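Local coordinates for arylamine n-acetyltransferase (Mycobacterium smegmatis, PDB 1W5R) that transfers an acetyl group from acetyl-CoA to the amino nitrogen of arylamines, at the interface of chains A and B. Numbering follows the deposited sequence. Chains: chain A/B, Arylamine n-acetyltransferase.

The interface of chains A and B. Residues chain A 239-243, 247, 255; chain B 233, 235-238.
Strand 236-242 of one subunit lies antiparallel to its own copy in the other, so a sheet runs on across the two-fold axis; whether this dimer also forms in solution the structure alone does not show. The tight part is backbone. A:Arg241 N gives its hydrogen to B:Thr237 O at 2.8 Å, almost along the C=O axis. B:Thr237 N answers to A:Arg241 O at 3.1 Å, within the carbonyl plane. Where the strand ends, A:Asp243 N reaches B:Gly235 O at 2.9 Å from above the carbonyl plane. B:Gly235, with positive phi, is pressed close: the A:Asp243 carboxylate lies against its CA and carbonyl carbon, and A:Gln247, kinked in mid-chain, brings CG alongside CA at 3.9 Å.

Side chains of the paired strands alternate between the two faces of the sheet. On the face that carries helix 245-255, A:Ile240 runs side by side with B:Glu238, CG1 against CG, while its CG2 covers one face of the A:Phe242 ring near the rim. The rim atom CD2 of that ring meets B:Ala236 CB at 4.1 Å. B:Glu238 stretches out past CG, sets its carboxylate over one face of the B:Arg233 guanidinium and forms a salt bridge from OE2 to NH2. A:Arg255 comes down from the helix tip to tip with B:Arg233, the guanidinium planes 66° apart; B:Glu238 may offset the repulsion between these like charges.

The opposite face is looser here, and a water joins the chains. A:Arg241, CG anti to the backbone N (chi1 -177°), extends away from the partner, and mainly its CB approaches B:Thr237 OG1. That hydroxyl is tucked beside both the backbone N and the carbonyl carbon (chi1 62°). Water 1 links it to the A:His239 carbonyl, lying 3.0 Å from B:Thr237 OG1. On the other side the same water is 3.1 Å from A:His239 O.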
loop_
_atom_site.group_PDB
_atom_site.type_symbol
_atom_site.label_atom_id
_atom_site.label_comp_id
_atom_site.label_asym_id
_atom_site.label_seq_id
_atom_site.Cartn_x
_atom_site.Cartn_y
_atom_site.Cartn_z
ATOM N N HIS A 239 2.855 -1.776 -2.308
ATOM C CA HIS A 239 4.156 -1.157 -2.422
ATOM C C HIS A 239 4.060 0.278 -1.946
ATOM O O HIS A 239 3.406 1.103 -2.582
ATOM C CB HIS A 239 4.693 -1.263 -3.852
ATOM C CG HIS A 239 4.960 -2.676 -4.282
ATOM N ND1 HIS A 239 5.816 -3.512 -3.597
ATOM C CD2 HIS A 239 4.473 -3.404 -5.316
ATOM C CE1 HIS A 239 5.847 -4.692 -4.190
ATOM N NE2 HIS A 239 5.040 -4.653 -5.236
ATOM N N ILE A 240 4.679 0.554 -0.805
ATOM C CA ILE A 240 4.699 1.884 -0.225
ATOM C C ILE A 240 6.055 2.512 -0.532
ATOM O O ILE A 240 7.113 1.973 -0.156
ATOM C CB ILE A 240 4.400 1.831 1.299
ATOM C CG1 ILE A 240 3.010 1.227 1.539
ATOM C CG2 ILE A 240 4.534 3.209 1.936
ATOM C CD1 ILE A 240 2.799 0.636 2.915
ATOM N N ARG A 241 6.038 3.639 -1.235
ATOM C CA ARG A 241 7.277 4.334 -1.592
ATOM C C ARG A 241 7.402 5.608 -0.766
ATOM O O ARG A 241 6.647 6.567 -0.950
ATOM C CB ARG A 241 7.311 4.647 -3.094
ATOM C CG ARG A 241 8.600 5.307 -3.572
ATOM C CD ARG A 241 8.486 5.808 -5.018
ATOM N NE ARG A 241 9.737 6.409 -5.481
ATOM C CZ ARG A 241 10.135 7.655 -5.202
ATOM N NH1 ARG A 241 9.404 8.459 -4.439
ATOM N NH2 ARG A 241 11.289 8.089 -5.681
ATOM N N PHE A 242 8.358 5.617 0.152
ATOM C CA PHE A 242 8.607 6.784 0.985
ATOM C C PHE A 242 9.346 7.872 0.225
ATOM O O PHE A 242 10.176 7.606 -0.649
ATOM C CB PHE A 242 9.383 6.346 2.232
ATOM C CG PHE A 242 8.585 5.459 3.138
ATOM C CD1 PHE A 242 8.950 4.113 3.335
ATOM C CD2 PHE A 242 7.433 5.935 3.765
ATOM C CE1 PHE A 242 8.187 3.291 4.165
ATOM C CE2 PHE A 242 6.680 5.122 4.603
ATOM C CZ PHE A 242 7.056 3.791 4.797
ATOM N N ASP A 243 9.000 9.116 0.550
ATOM C CA ASP A 243 9.558 10.270 -0.130
ATOM C C ASP A 243 11.034 10.496 0.178
ATOM O O ASP A 243 11.799 10.844 -0.722
ATOM C CB ASP A 243 8.785 11.531 0.252
ATOM C CG ASP A 243 7.528 11.725 -0.570
ATOM O OD1 ASP A 243 7.244 10.910 -1.478
ATOM O OD2 ASP A 243 6.826 12.721 -0.297
ATOM N N GLN A 247 10.823 9.732 6.519
ATOM C CA GLN A 247 9.682 8.820 6.511
ATOM C C GLN A 247 10.163 7.380 6.714
ATOM O O GLN A 247 9.499 6.600 7.394
ATOM C CB GLN A 247 8.882 8.914 5.203
ATOM C CG GLN A 247 7.997 10.158 5.082
ATOM C CD GLN A 247 8.751 11.378 4.593
ATOM O OE1 GLN A 247 8.463 12.500 5.014
ATOM N NE2 GLN A 247 9.705 11.177 3.696
ATOM N N ARG A 255 6.673 1.576 12.687
ATOM C CA ARG A 255 6.154 0.372 12.047
ATOM C C ARG A 255 6.918 -0.863 12.536
ATOM O O ARG A 255 6.312 -1.879 12.890
ATOM C CB ARG A 255 6.254 0.464 10.522
ATOM C CG ARG A 255 5.200 1.318 9.815
ATOM C CD ARG A 255 5.330 1.100 8.305
ATOM N NE ARG A 255 4.243 1.679 7.521
ATOM C CZ ARG A 255 3.251 0.986 6.967
ATOM N NH1 ARG A 255 3.178 -0.334 7.112
ATOM N NH2 ARG A 255 2.321 1.617 6.263
ATOM N N ARG B 233 -0.517 10.156 -0.098
ATOM C CA ARG B 233 -0.656 10.739 1.230
ATOM C C ARG B 233 0.614 11.512 1.585
ATOM O O ARG B 233 1.559 11.563 0.796
ATOM C CB ARG B 233 -0.995 9.671 2.270
ATOM C CG ARG B 233 0.051 8.574 2.396
ATOM C CD ARG B 233 -0.434 7.433 3.253
ATOM N NE ARG B 233 0.653 6.482 3.458
ATOM C CZ ARG B 233 0.669 5.506 4.361
ATOM N NH1 ARG B 233 -0.364 5.308 5.178
ATOM N NH2 ARG B 233 1.735 4.718 4.434
ATOM N N GLY B 235 4.013 12.296 2.568
ATOM C CA GLY B 235 5.300 11.623 2.719
ATOM C C GLY B 235 5.447 10.300 1.988
ATOM O O GLY B 235 6.537 9.737 1.963
ATOM N N ALA B 236 4.368 9.804 1.374
ATOM C CA ALA B 236 4.413 8.504 0.712
ATOM C C ALA B 236 3.399 8.370 -0.422
ATOM O O ALA B 236 2.349 9.030 -0.415
ATOM C CB ALA B 236 4.207 7.392 1.737
ATOM N N THR B 237 3.726 7.523 -1.395
ATOM C CA THR B 237 2.735 7.009 -2.340
ATOM C C THR B 237 2.600 5.512 -2.077
ATOM O O THR B 237 3.538 4.875 -1.582
ATOM C CB THR B 237 3.129 7.222 -3.819
ATOM O OG1 THR B 237 4.338 6.520 -4.119
ATOM C CG2 THR B 237 3.304 8.707 -4.155
ATOM N N GLU B 238 1.431 4.960 -2.377
ATOM C CA GLU B 238 1.225 3.522 -2.286
ATOM C C GLU B 238 0.645 3.013 -3.586
ATOM O O GLU B 238 -0.136 3.704 -4.235
ATOM C CB GLU B 238 0.266 3.153 -1.161
ATOM C CG GLU B 238 0.509 3.850 0.152
ATOM C CD GLU B 238 -0.379 3.353 1.264
ATOM O OE1 GLU B 238 -1.262 2.492 1.026
ATOM O OE2 GLU B 238 -0.193 3.818 2.402
HETATM O O HOH W 1 4.008 3.554 -4.463
#